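Local coordinates for protein importin-95 (PDB 4XRI) that acts as an importin-beta transport receptor that carries protein cargo into the nucleus and probably binds a small GTPase, at residues A325-T329 / Y365-V369; S243-Q247 / D284-L290; L462-F467 / A483-I487; R175-V179 / L214-G218. The protein carries 2 engineered substitutions. All blocks are in the same frame, centred on the assembly; numbering follows the deposited sequence.

Overall arrangement
The chain is an all-helical solenoid of HEAT repeats, and the four contacts each join helices of it. In chain order they run contact 4, contact 2, contact 1, contact 3. None touches another. Contacts 3 and 4 are the farthest apart, with centres about 55 Å from each other on opposite sides of the chain's centre. Contacts 1 and 2 have the closest centres, about 23 Å apart. Helix 285-310 links these two: it supplies one side of contact 2 and packs against contact 1. Helix 243-260 likewise supplies contact 2 and touches contact 4. Such serial local packing builds the long, flexible receptor without any strand.

Contact 1: A325-T329 / Y365-V369; sequences ARVAT and YAQAV
Both segments are alpha-helical. A325-T329 lies near the start of helix 324-340, and Y365-V369 forms the last turn of helix 354-369. The axes of the two short segments pass 9.8 Å apart with a signed crossing angle of -111°, so the helices cross steeply. The closest CA pair is R326 and V369, 5.3 Å apart. The two are consecutive helices of the HEAT-repeat solenoid, but they cross far from the antiparallel pairing usual within a HEAT repeat. The two segments bury 242 Å² between them.

A325 is the small residue at the crossing, and its CB points toward the other helix. A325 CB lies 3.6 Å from V369 CG1 and 4.3 Å from A368 CB. V369 has chi1 near -45° (m), and its CG1 also sits 3.5 Å from R326 N. R326 is extended and exposed, with R326 CB 4.4 Å from V369 CG1.

Helix 285-310 covers one flank: W295 touches A328, C299 touches Y365 and I303 touches A368.

Y365 has chi1 at -139°, between wells, and chi2 near -73°. This swings its ring across to the first helix. A325 CB makes a CH-pi contact over one ring face, 4.2 Å from the centroid of the Y365 ring. T329 OG1 lies at the ring edge, 3.6 Å from Y365 CE1. The phenol ends in a short hydrogen bond, Y365 OH to A325 O, at 2.5 Å.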
loop_
_atom_site.group_PDB
_atom_site.type_symbol
_atom_site.label_atom_id
_atom_site.label_comp_id
_atom_site.label_asym_id
_atom_site.label_seq_id
_atom_site.Cartn_x
_atom_site.Cartn_y
_atom_site.Cartn_z
ATOM N N ALA A 325 -3.894 -16.832 19.802
ATOM C CA ALA A 325 -3.042 -17.612 18.909
ATOM C C ALA A 325 -2.067 -18.496 19.681
ATOM O O ALA A 325 -1.865 -19.660 19.334
ATOM C CB ALA A 325 -2.285 -16.691 17.972
ATOM N N ARG A 326 -1.477 -17.936 20.733
ATOM C CA ARG A 326 -0.532 -18.665 21.572
ATOM C C ARG A 326 -1.184 -19.900 22.191
ATOM O O ARG A 326 -0.656 -21.009 22.104
ATOM C CB ARG A 326 0.016 -17.748 22.669
ATOM C CG ARG A 326 1.106 -18.369 23.521
ATOM C CD ARG A 326 1.529 -17.427 24.638
ATOM N NE ARG A 326 2.647 -17.959 25.414
ATOM C CZ ARG A 326 2.518 -18.823 26.414
ATOM N NH1 ARG A 326 1.316 -19.258 26.765
ATOM N NH2 ARG A 326 3.591 -19.255 27.064
ATOM N N VAL A 327 -2.343 -19.691 22.808
ATOM C CA VAL A 327 -3.111 -20.772 23.412
ATOM C C VAL A 327 -3.518 -21.825 22.381
ATOM O O VAL A 327 -3.494 -23.024 22.661
ATOM C CB VAL A 327 -4.379 -20.222 24.113
ATOM C CG1 VAL A 327 -5.297 -21.357 24.557
ATOM C CG2 VAL A 327 -3.992 -19.344 25.295
ATOM N N ALA A 328 -3.866 -21.372 21.182
ATOM C CA ALA A 328 -4.416 -22.252 20.154
ATOM C C ALA A 328 -3.353 -22.981 19.336
ATOM O O ALA A 328 -3.685 -23.815 18.495
ATOM C CB ALA A 328 -5.317 -21.457 19.226
ATOM N N THR A 329 -2.086 -22.662 19.592
ATOM C CA THR A 329 -0.962 -23.171 18.803
ATOM C C THR A 329 -1.000 -24.679 18.557
ATOM O O THR A 329 -0.913 -25.132 17.416
ATOM C CB THR A 329 0.383 -22.835 19.479
ATOM O OG1 THR A 329 0.536 -21.414 19.567
ATOM C CG2 THR A 329 1.539 -23.414 18.675
ATOM N N TYR A 365 1.179 -16.432 12.080
ATOM C CA TYR A 365 1.176 -17.155 13.344
ATOM C C TYR A 365 2.545 -17.089 14.014
ATOM O O TYR A 365 2.646 -16.939 15.233
ATOM C CB TYR A 365 0.767 -18.613 13.128
ATOM C CG TYR A 365 -0.157 -19.151 14.198
ATOM C CD1 TYR A 365 0.317 -19.442 15.471
ATOM C CD2 TYR A 365 -1.508 -19.360 13.938
ATOM C CE1 TYR A 365 -0.527 -19.926 16.454
ATOM C CE2 TYR A 365 -2.356 -19.848 14.912
ATOM C CZ TYR A 365 -1.860 -20.128 16.167
ATOM O OH TYR A 365 -2.705 -20.609 17.138
ATOM N N ALA A 366 3.594 -17.201 13.204
ATOM C CA ALA A 366 4.965 -17.151 13.702
ATOM C C ALA A 366 5.282 -15.780 14.287
ATOM O O ALA A 366 5.979 -15.666 15.296
ATOM C CB ALA A 366 5.944 -17.492 12.593
ATOM N N GLN A 367 4.760 -14.741 13.643
ATOM C CA GLN A 367 4.918 -13.373 14.125
ATOM C C GLN A 367 4.128 -13.168 15.412
ATOM O O GLN A 367 4.564 -12.457 16.320
ATOM C CB GLN A 367 4.462 -12.366 13.064
ATOM C CG GLN A 367 5.315 -12.338 11.807
ATOM C CD GLN A 367 4.767 -11.399 10.745
ATOM O OE1 GLN A 367 4.447 -10.244 11.024
ATOM N NE2 GLN A 367 4.648 -11.898 9.520
ATOM N N ALA A 368 2.966 -13.811 15.483
ATOM C CA ALA A 368 2.041 -13.613 16.589
ATOM C C ALA A 368 2.485 -14.299 17.881
ATOM O O ALA A 368 2.287 -13.759 18.966
ATOM C CB ALA A 368 0.648 -14.099 16.194
ATOM N N VAL A 369 3.072 -15.487 17.774
ATOM C CA VAL A 369 3.372 -16.273 18.969
ATOM C C VAL A 369 4.862 -16.520 19.184
ATOM O O VAL A 369 5.269 -16.990 20.245
ATOM C CB VAL A 369 2.659 -17.640 18.931
ATOM C CG1 VAL A 369 1.217 -17.466 18.489
ATOM C CG2 VAL A 369 3.389 -18.609 18.011
#

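Contact 2: S243-Q247 / D284-L290; sequences SRIQQ and DEDVAKL
Two helices, probably of successive HEAT repeats, start side by side here. S243-Q247 opens helix 243-260, and D284 precedes the helical residues E285-L290. The segment axes are nearly parallel, at 13°, and 9.2 Å apart. CA atoms pair as S243 with D284 (7.3 Å) and Q247 with V287 (5.1 Å).

S243, with chi1 near 159° (t), donates from OG to D284 OD2 at 2.9 Å. D284 is the N-cap of its own helix. D284 OD1 accepts from V287 N at 3.2 Å and, weakly, from D286 N at 2.9 Å. One carboxylate thus caps its helix and ties it to the neighbouring one.

Q246 CB points toward the second segment, and Q246 OE1 lies 4.1 Å from V287 CG1, while Q246 NE2 is held by T238 O. Q247 (chi1 m, chi2 t) has the most surface covered, and its NE2 donates to S243 OG at 2.9 Å. Its side chain packs on the second helix, with Q247 CD 3.7 Å from D286 CB; the backbone Q247 O is 3.2 Å from L290 CD1.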
loop_
_atom_site.group_PDB
_atom_site.type_symbol
_atom_site.label_atom_id
_atom_site.label_comp_id
_atom_site.label_asym_id
_atom_site.label_seq_id
_atom_site.Cartn_x
_atom_site.Cartn_y
_atom_site.Cartn_z
ATOM N N SER A 243 -23.513 -26.180 3.179
ATOM C CA SER A 243 -22.209 -25.555 2.982
ATOM C C SER A 243 -22.280 -24.034 2.882
ATOM O O SER A 243 -21.446 -23.330 3.453
ATOM C CB SER A 243 -21.545 -26.117 1.724
ATOM O OG SER A 243 -20.543 -25.238 1.243
ATOM N N ARG A 244 -23.267 -23.536 2.144
ATOM C CA ARG A 244 -23.437 -22.098 1.959
ATOM C C ARG A 244 -23.669 -21.385 3.287
ATOM O O ARG A 244 -23.103 -20.321 3.532
ATOM C CB ARG A 244 -24.596 -21.816 0.998
ATOM C CG ARG A 244 -24.250 -22.048 -0.461
ATOM C CD ARG A 244 -23.374 -20.927 -0.989
ATOM N NE ARG A 244 -22.494 -21.378 -2.062
ATOM C CZ ARG A 244 -21.689 -20.578 -2.753
ATOM N NH1 ARG A 244 -20.917 -21.078 -3.709
ATOM N NH2 ARG A 244 -21.658 -19.278 -2.491
ATOM N N ILE A 245 -24.499 -21.980 4.138
ATOM C CA ILE A 245 -24.803 -21.405 5.445
ATOM C C ILE A 245 -23.544 -21.330 6.305
ATOM O O ILE A 245 -23.292 -20.320 6.967
ATOM C CB ILE A 245 -25.883 -22.218 6.180
ATOM C CG1 ILE A 245 -27.159 -22.287 5.340
ATOM C CG2 ILE A 245 -26.172 -21.615 7.546
ATOM C CD1 ILE A 245 -28.310 -22.976 6.042
ATOM N N GLN A 246 -22.762 -22.407 6.284
ATOM C CA GLN A 246 -21.471 -22.448 6.963
ATOM C C GLN A 246 -20.579 -21.296 6.521
ATOM O O GLN A 246 -20.009 -20.586 7.350
ATOM C CB GLN A 246 -20.755 -23.776 6.695
ATOM C CG GLN A 246 -21.134 -24.906 7.630
ATOM C CD GLN A 246 -20.080 -26.000 7.662
ATOM O OE1 GLN A 246 -19.779 -26.617 6.643
ATOM N NE2 GLN A 246 -19.506 -26.231 8.836
ATOM N N GLN A 247 -20.470 -21.126 5.207
ATOM C CA GLN A 247 -19.650 -20.071 4.620
ATOM C C GLN A 247 -20.069 -18.688 5.095
ATOM O O GLN A 247 -19.230 -17.875 5.479
ATOM C CB GLN A 247 -19.714 -20.131 3.092
ATOM C CG GLN A 247 -19.083 -21.370 2.494
ATOM C CD GLN A 247 -19.220 -21.419 0.985
ATOM O OE1 GLN A 247 -18.952 -20.435 0.295
ATOM N NE2 GLN A 247 -19.651 -22.563 0.467
ATOM N N ASP A 284 -15.122 -29.086 2.485
ATOM C CA ASP A 284 -15.446 -27.978 1.598
ATOM C C ASP A 284 -14.339 -26.934 1.666
ATOM O O ASP A 284 -14.103 -26.339 2.719
ATOM C CB ASP A 284 -16.796 -27.365 1.974
ATOM C CG ASP A 284 -17.228 -26.268 1.018
ATOM O OD1 ASP A 284 -16.665 -25.157 1.086
ATOM O OD2 ASP A 284 -18.141 -26.515 0.204
ATOM N N GLU A 285 -13.662 -26.713 0.545
ATOM C CA GLU A 285 -12.500 -25.832 0.522
ATOM C C GLU A 285 -12.849 -24.390 0.885
ATOM O O GLU A 285 -12.030 -23.675 1.466
ATOM C CB GLU A 285 -11.823 -25.871 -0.852
ATOM C CG GLU A 285 -10.579 -24.997 -0.947
ATOM C CD GLU A 285 -9.664 -25.391 -2.088
ATOM O OE1 GLU A 285 -9.958 -26.396 -2.768
ATOM O OE2 GLU A 285 -8.647 -24.697 -2.299
ATOM N N ASP A 286 -14.069 -23.971 0.568
ATOM C CA ASP A 286 -14.468 -22.586 0.800
ATOM C C ASP A 286 -14.650 -22.251 2.282
ATOM O O ASP A 286 -14.273 -21.164 2.716
ATOM C CB ASP A 286 -15.754 -22.267 0.033
ATOM C CG ASP A 286 -15.538 -22.215 -1.467
ATOM O OD1 ASP A 286 -14.808 -21.315 -1.927
ATOM O OD2 ASP A 286 -16.100 -23.068 -2.187
ATOM N N VAL A 287 -15.218 -23.166 3.065
ATOM C CA VAL A 287 -15.371 -22.902 4.494
ATOM C C VAL A 287 -14.034 -23.127 5.188
ATOM O O VAL A 287 -13.740 -22.502 6.210
ATOM C CB VAL A 287 -16.470 -23.778 5.150
ATOM C CG1 VAL A 287 -17.256 -24.532 4.105
ATOM C CG2 VAL A 287 -15.887 -24.729 6.190
ATOM N N ALA A 288 -13.221 -24.013 4.619
ATOM C CA ALA A 288 -11.876 -24.248 5.126
ATOM C C ALA A 288 -11.055 -22.972 4.992
ATOM O O ALA A 288 -10.333 -22.587 5.911
ATOM C CB ALA A 288 -11.207 -25.398 4.387
ATOM N N LYS A 289 -11.182 -22.319 3.839
ATOM C CA LYS A 289 -10.524 -21.037 3.587
ATOM C C LYS A 289 -10.927 -19.981 4.605
ATOM O O LYS A 289 -10.089 -19.235 5.111
ATOM C CB LYS A 289 -10.853 -20.524 2.184
ATOM C CG LYS A 289 -10.113 -21.200 1.048
ATOM C CD LYS A 289 -10.457 -20.513 -0.263
ATOM C CE LYS A 289 -9.923 -21.267 -1.459
ATOM N NZ LYS A 289 -10.281 -20.571 -2.724
ATOM N N LEU A 290 -12.225 -19.917 4.882
ATOM C CA LEU A 290 -12.780 -18.917 5.787
ATOM C C LEU A 290 -12.340 -19.145 7.229
ATOM O O LEU A 290 -12.119 -18.193 7.985
ATOM C CB LEU A 290 -14.303 -18.922 5.698
ATOM C CG LEU A 290 -14.861 -18.313 4.414
ATOM C CD1 LEU A 290 -16.338 -18.628 4.253
ATOM C CD2 LEU A 290 -14.637 -16.813 4.422
#

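Contact 3: L462-F467 / A483-I487; sequences LIRSLF and ALMNI
L484 gives up the most surface to this buried, wholly apolar contact, followed by L466 and I487. Both segments are regular helix, L462-F467 on helix 455-472 and A483-I487 on helix 477-490. Their short axes run roughly antiparallel, at a signed crossing angle of -149°, and come within 10.6 Å. The nearest CA atoms, of L466 and L484, are 7.0 Å apart. The buried area is 314 Å².

L484 (chi1 m, chi2 t) reaches across with both methyls. L484 CD2 is 3.7 Å from L466 CD1 and 4.2 Å from I463 CG1. L484 CD1 lies over a face of the F467 ring, 3.9 Å from its centroid, in a CH-pi contact.

L466 (m, t) points at the other helix. L466 CD2 meets A483 CB at 3.8 Å, and L466 CD1 meets I487 CD1 at 3.5 Å.

I487 (m, t) closes the other end. I487 CG2 is 3.6 Å from I463 CD1, and I487 CD1 is 3.7 Å from L462 CD2.

Neighbouring helices complete the core: T446 touches I487, V533 touches L484 and L513 touches F467. Such an apolar interface between antiparallel helices is typical of the hairpin of a single HEAT repeat.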
loop_
_atom_site.group_PDB
_atom_site.type_symbol
_atom_site.label_atom_id
_atom_site.label_comp_id
_atom_site.label_asym_id
_atom_site.label_seq_id
_atom_site.Cartn_x
_atom_site.Cartn_y
_atom_site.Cartn_z
ATOM N N LEU A 462 25.548 -22.173 -0.742
ATOM C CA LEU A 462 24.274 -21.469 -0.817
ATOM C C LEU A 462 24.186 -20.641 -2.091
ATOM O O LEU A 462 23.253 -20.800 -2.876
ATOM C CB LEU A 462 24.083 -20.573 0.408
ATOM C CG LEU A 462 22.823 -19.706 0.442
ATOM C CD1 LEU A 462 21.582 -20.564 0.311
ATOM C CD2 LEU A 462 22.778 -18.886 1.720
ATOM N N ILE A 463 25.174 -19.775 -2.297
ATOM C CA ILE A 463 25.230 -18.931 -3.484
ATOM C C ILE A 463 25.268 -19.772 -4.761
ATOM O O ILE A 463 24.588 -19.460 -5.741
ATOM C CB ILE A 463 26.460 -17.983 -3.442
ATOM C CG1 ILE A 463 26.069 -16.625 -2.856
ATOM C CG2 ILE A 463 27.054 -17.777 -4.825
ATOM C CD1 ILE A 463 26.132 -16.560 -1.352
ATOM N N ARG A 464 26.047 -20.848 -4.736
ATOM C CA ARG A 464 26.222 -21.690 -5.914
ATOM C C ARG A 464 24.912 -22.358 -6.321
ATOM O O ARG A 464 24.588 -22.435 -7.508
ATOM C CB ARG A 464 27.299 -22.747 -5.659
ATOM C CG ARG A 464 27.855 -23.389 -6.921
ATOM C CD ARG A 464 29.065 -24.251 -6.606
ATOM N NE ARG A 464 28.729 -25.362 -5.722
ATOM C CZ ARG A 464 29.626 -26.094 -5.067
ATOM N NH1 ARG A 464 29.230 -27.088 -4.284
ATOM N NH2 ARG A 464 30.919 -25.826 -5.190
ATOM N N SER A 465 24.162 -22.831 -5.331
ATOM C CA SER A 465 22.891 -23.504 -5.578
ATOM C C SER A 465 21.841 -22.534 -6.110
ATOM O O SER A 465 21.056 -22.873 -6.995
ATOM C CB SER A 465 22.381 -24.172 -4.299
ATOM O OG SER A 465 22.018 -23.207 -3.328
ATOM N N LEU A 466 21.834 -21.325 -5.560
ATOM C CA LEU A 466 20.896 -20.294 -5.983
ATOM C C LEU A 466 21.182 -19.852 -7.413
ATOM O O LEU A 466 20.261 -19.681 -8.212
ATOM C CB LEU A 466 20.954 -19.099 -5.033
ATOM C CG LEU A 466 20.526 -19.407 -3.597
ATOM C CD1 LEU A 466 20.985 -18.312 -2.662
ATOM C CD2 LEU A 466 19.022 -19.592 -3.510
ATOM N N PHE A 467 22.461 -19.672 -7.733
ATOM C CA PHE A 467 22.855 -19.301 -9.088
ATOM C C PHE A 467 22.579 -20.433 -10.068
ATOM O O PHE A 467 22.130 -20.191 -11.188
ATOM C CB PHE A 467 24.332 -18.912 -9.143
ATOM C CG PHE A 467 24.579 -17.447 -8.916
ATOM C CD1 PHE A 467 25.319 -17.013 -7.830
ATOM C CD2 PHE A 467 24.063 -16.503 -9.788
ATOM C CE1 PHE A 467 25.545 -15.665 -7.620
ATOM C CE2 PHE A 467 24.283 -15.155 -9.584
ATOM C CZ PHE A 467 25.026 -14.735 -8.499
ATOM N N ALA A 483 16.453 -14.462 -2.814
ATOM C CA ALA A 483 17.389 -14.998 -1.832
ATOM C C ALA A 483 18.774 -14.380 -2.005
ATOM O O ALA A 483 19.404 -13.961 -1.033
ATOM C CB ALA A 483 17.463 -16.520 -1.951
ATOM N N LEU A 484 19.234 -14.318 -3.252
ATOM C CA LEU A 484 20.538 -13.743 -3.581
ATOM C C LEU A 484 20.660 -12.274 -3.173
ATOM O O LEU A 484 21.709 -11.838 -2.690
ATOM C CB LEU A 484 20.812 -13.886 -5.079
ATOM C CG LEU A 484 21.215 -15.284 -5.549
ATOM C CD1 LEU A 484 21.387 -15.313 -7.056
ATOM C CD2 LEU A 484 22.494 -15.705 -4.858
ATOM N N MET A 485 19.584 -11.519 -3.378
ATOM C CA MET A 485 19.534 -10.115 -2.977
ATOM C C MET A 485 19.668 -9.961 -1.465
ATOM O O MET A 485 20.429 -9.117 -0.984
ATOM C CB MET A 485 18.233 -9.464 -3.452
ATOM C CG MET A 485 18.222 -9.075 -4.920
ATOM S SD MET A 485 16.869 -7.950 -5.300
ATOM C CE MET A 485 15.455 -8.974 -4.899
ATOM N N ASN A 486 18.919 -10.778 -0.728
ATOM C CA ASN A 486 19.011 -10.825 0.730
ATOM C C ASN A 486 20.441 -11.037 1.209
ATOM O O ASN A 486 20.919 -10.334 2.095
ATOM C CB ASN A 486 18.114 -11.936 1.288
ATOM C CG ASN A 486 16.649 -11.545 1.318
ATOM O OD1 ASN A 486 16.311 -10.368 1.445
ATOM N ND2 ASN A 486 15.772 -12.534 1.209
ATOM N N ILE A 487 21.113 -12.012 0.606
ATOM C CA ILE A 487 22.494 -12.344 0.939
ATOM C C ILE A 487 23.442 -11.174 0.694
ATOM O O ILE A 487 24.286 -10.858 1.536
ATOM C CB ILE A 487 22.969 -13.557 0.126
ATOM C CG1 ILE A 487 22.205 -14.808 0.558
ATOM C CG2 ILE A 487 24.466 -13.760 0.284
ATOM C CD1 ILE A 487 22.326 -15.942 -0.420
#

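Contact 4: R175-V179 / L214-G218; sequences RNSLV and LEFVG
Two short helical turns meet here near the protein surface. R175-V179 lies on helix 172-178, and L214-G218 on the short helix 214-217. The closest CA pair is R175 and F216, 7.1 Å apart, and 240 Å² is buried.

The charged part is a salt bridge, R175 NH2 to E215 OE1 at 3.1 Å. R175 reaches it with chi1 and chi2 both m, which folds its chain along F216. R175 NE lies 3.6 Å from F216 CB.

The apolar part centres on F216. Its CB points toward R175-V179, and chi1 near 172° (t) lays the ring against L178. L178 CD1 lies over one ring face, and L178 CB is 3.5 Å from F216 CE1. F216 also touches C167 of helix 153-168 and S182 and I185 of helix 182-193.

Backbone atoms also approach the ring: L178 O is 3.5 Å from F216 CZ, and V179 N, near the ring plane, 4.2 Å from F216 CE1. The contact is consistent with neighbouring repeats of the HEAT solenoid meeting here.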
loop_
_atom_site.group_PDB
_atom_site.type_symbol
_atom_site.label_atom_id
_atom_site.label_comp_id
_atom_site.label_asym_id
_atom_site.label_seq_id
_atom_site.Cartn_x
_atom_site.Cartn_y
_atom_site.Cartn_z
ATOM N N ARG A 175 -27.335 5.735 9.149
ATOM C CA ARG A 175 -27.232 4.962 10.385
ATOM C C ARG A 175 -28.153 5.530 11.457
ATOM O O ARG A 175 -28.931 4.802 12.072
ATOM C CB ARG A 175 -25.786 4.942 10.895
ATOM C CG ARG A 175 -24.858 4.005 10.144
ATOM C CD ARG A 175 -25.268 2.545 10.310
ATOM N NE ARG A 175 -24.111 1.658 10.410
ATOM C CZ ARG A 175 -23.309 1.355 9.394
ATOM N NH1 ARG A 175 -23.528 1.865 8.192
ATOM N NH2 ARG A 175 -22.282 0.542 9.580
ATOM N N ASN A 176 -28.061 6.842 11.660
ATOM C CA ASN A 176 -28.858 7.538 12.661
ATOM C C ASN A 176 -30.351 7.432 12.380
ATOM O O ASN A 176 -31.157 7.336 13.304
ATOM C CB ASN A 176 -28.448 9.009 12.737
ATOM C CG ASN A 176 -29.205 9.769 13.806
ATOM O OD1 ASN A 176 -29.409 9.269 14.913
ATOM N ND2 ASN A 176 -29.631 10.984 13.478
ATOM N N SER A 177 -30.717 7.444 11.101
ATOM C CA SER A 177 -32.118 7.326 10.711
ATOM C C SER A 177 -32.647 5.917 10.969
ATOM O O SER A 177 -33.855 5.709 11.081
ATOM C CB SER A 177 -32.302 7.689 9.236
ATOM O OG SER A 177 -31.878 6.636 8.390
ATOM N N LEU A 178 -31.735 4.954 11.063
ATOM C CA LEU A 178 -32.108 3.556 11.272
ATOM C C LEU A 178 -32.218 3.203 12.751
ATOM O O LEU A 178 -32.764 2.157 13.100
ATOM C CB LEU A 178 -31.090 2.624 10.609
ATOM C CG LEU A 178 -30.999 2.575 9.086
ATOM C CD1 LEU A 178 -29.809 1.722 8.661
ATOM C CD2 LEU A 178 -32.291 2.032 8.497
ATOM N N VAL A 179 -31.693 4.082 13.602
ATOM C CA VAL A 179 -31.509 3.824 15.034
ATOM C C VAL A 179 -32.737 3.230 15.715
ATOM O O VAL A 179 -32.625 2.302 16.518
ATOM C CB VAL A 179 -31.111 5.125 15.770
ATOM C CG1 VAL A 179 -31.441 5.048 17.257
ATOM C CG2 VAL A 179 -29.633 5.415 15.565
ATOM N N LEU A 214 -23.287 -5.882 10.867
ATOM C CA LEU A 214 -22.577 -6.016 12.139
ATOM C C LEU A 214 -22.295 -4.689 12.835
ATOM O O LEU A 214 -22.575 -4.539 14.024
ATOM C CB LEU A 214 -21.264 -6.766 11.925
ATOM C CG LEU A 214 -21.406 -8.285 11.959
ATOM C CD1 LEU A 214 -20.072 -8.961 11.702
ATOM C CD2 LEU A 214 -21.983 -8.722 13.299
ATOM N N GLU A 215 -21.740 -3.737 12.092
ATOM C CA GLU A 215 -21.435 -2.423 12.645
ATOM C C GLU A 215 -22.688 -1.759 13.211
ATOM O O GLU A 215 -22.637 -1.114 14.257
ATOM C CB GLU A 215 -20.796 -1.525 11.582
ATOM C CG GLU A 215 -19.452 -2.024 11.077
ATOM C CD GLU A 215 -18.684 -0.969 10.303
ATOM O OE1 GLU A 215 -19.272 0.088 9.987
ATOM O OE2 GLU A 215 -17.489 -1.195 10.018
ATOM N N PHE A 216 -23.817 -1.943 12.533
ATOM C CA PHE A 216 -25.063 -1.321 12.962
ATOM C C PHE A 216 -25.786 -2.105 14.059
ATOM O O PHE A 216 -25.909 -1.624 15.184
ATOM C CB PHE A 216 -26.007 -1.130 11.771
ATOM C CG PHE A 216 -27.389 -0.674 12.163
ATOM C CD1 PHE A 216 -27.624 0.641 12.534
ATOM C CD2 PHE A 216 -28.452 -1.562 12.164
ATOM C CE1 PHE A 216 -28.893 1.056 12.899
ATOM C CE2 PHE A 216 -29.719 -1.154 12.530
ATOM C CZ PHE A 216 -29.942 0.157 12.898
ATOM N N VAL A 217 -26.270 -3.303 13.731
ATOM C CA VAL A 217 -27.206 -4.007 14.611
ATOM C C VAL A 217 -26.613 -4.413 15.957
ATOM O O VAL A 217 -27.332 -4.499 16.952
ATOM C CB VAL A 217 -27.780 -5.283 13.943
ATOM C CG1 VAL A 217 -28.578 -4.930 12.700
ATOM C CG2 VAL A 217 -26.682 -6.283 13.619
ATOM N N GLY A 218 -25.309 -4.656 15.996
ATOM C CA GLY A 218 -24.674 -5.104 17.221
ATOM C C GLY A 218 -24.590 -4.000 18.253
ATOM O O GLY A 218 -24.246 -4.247 19.412
#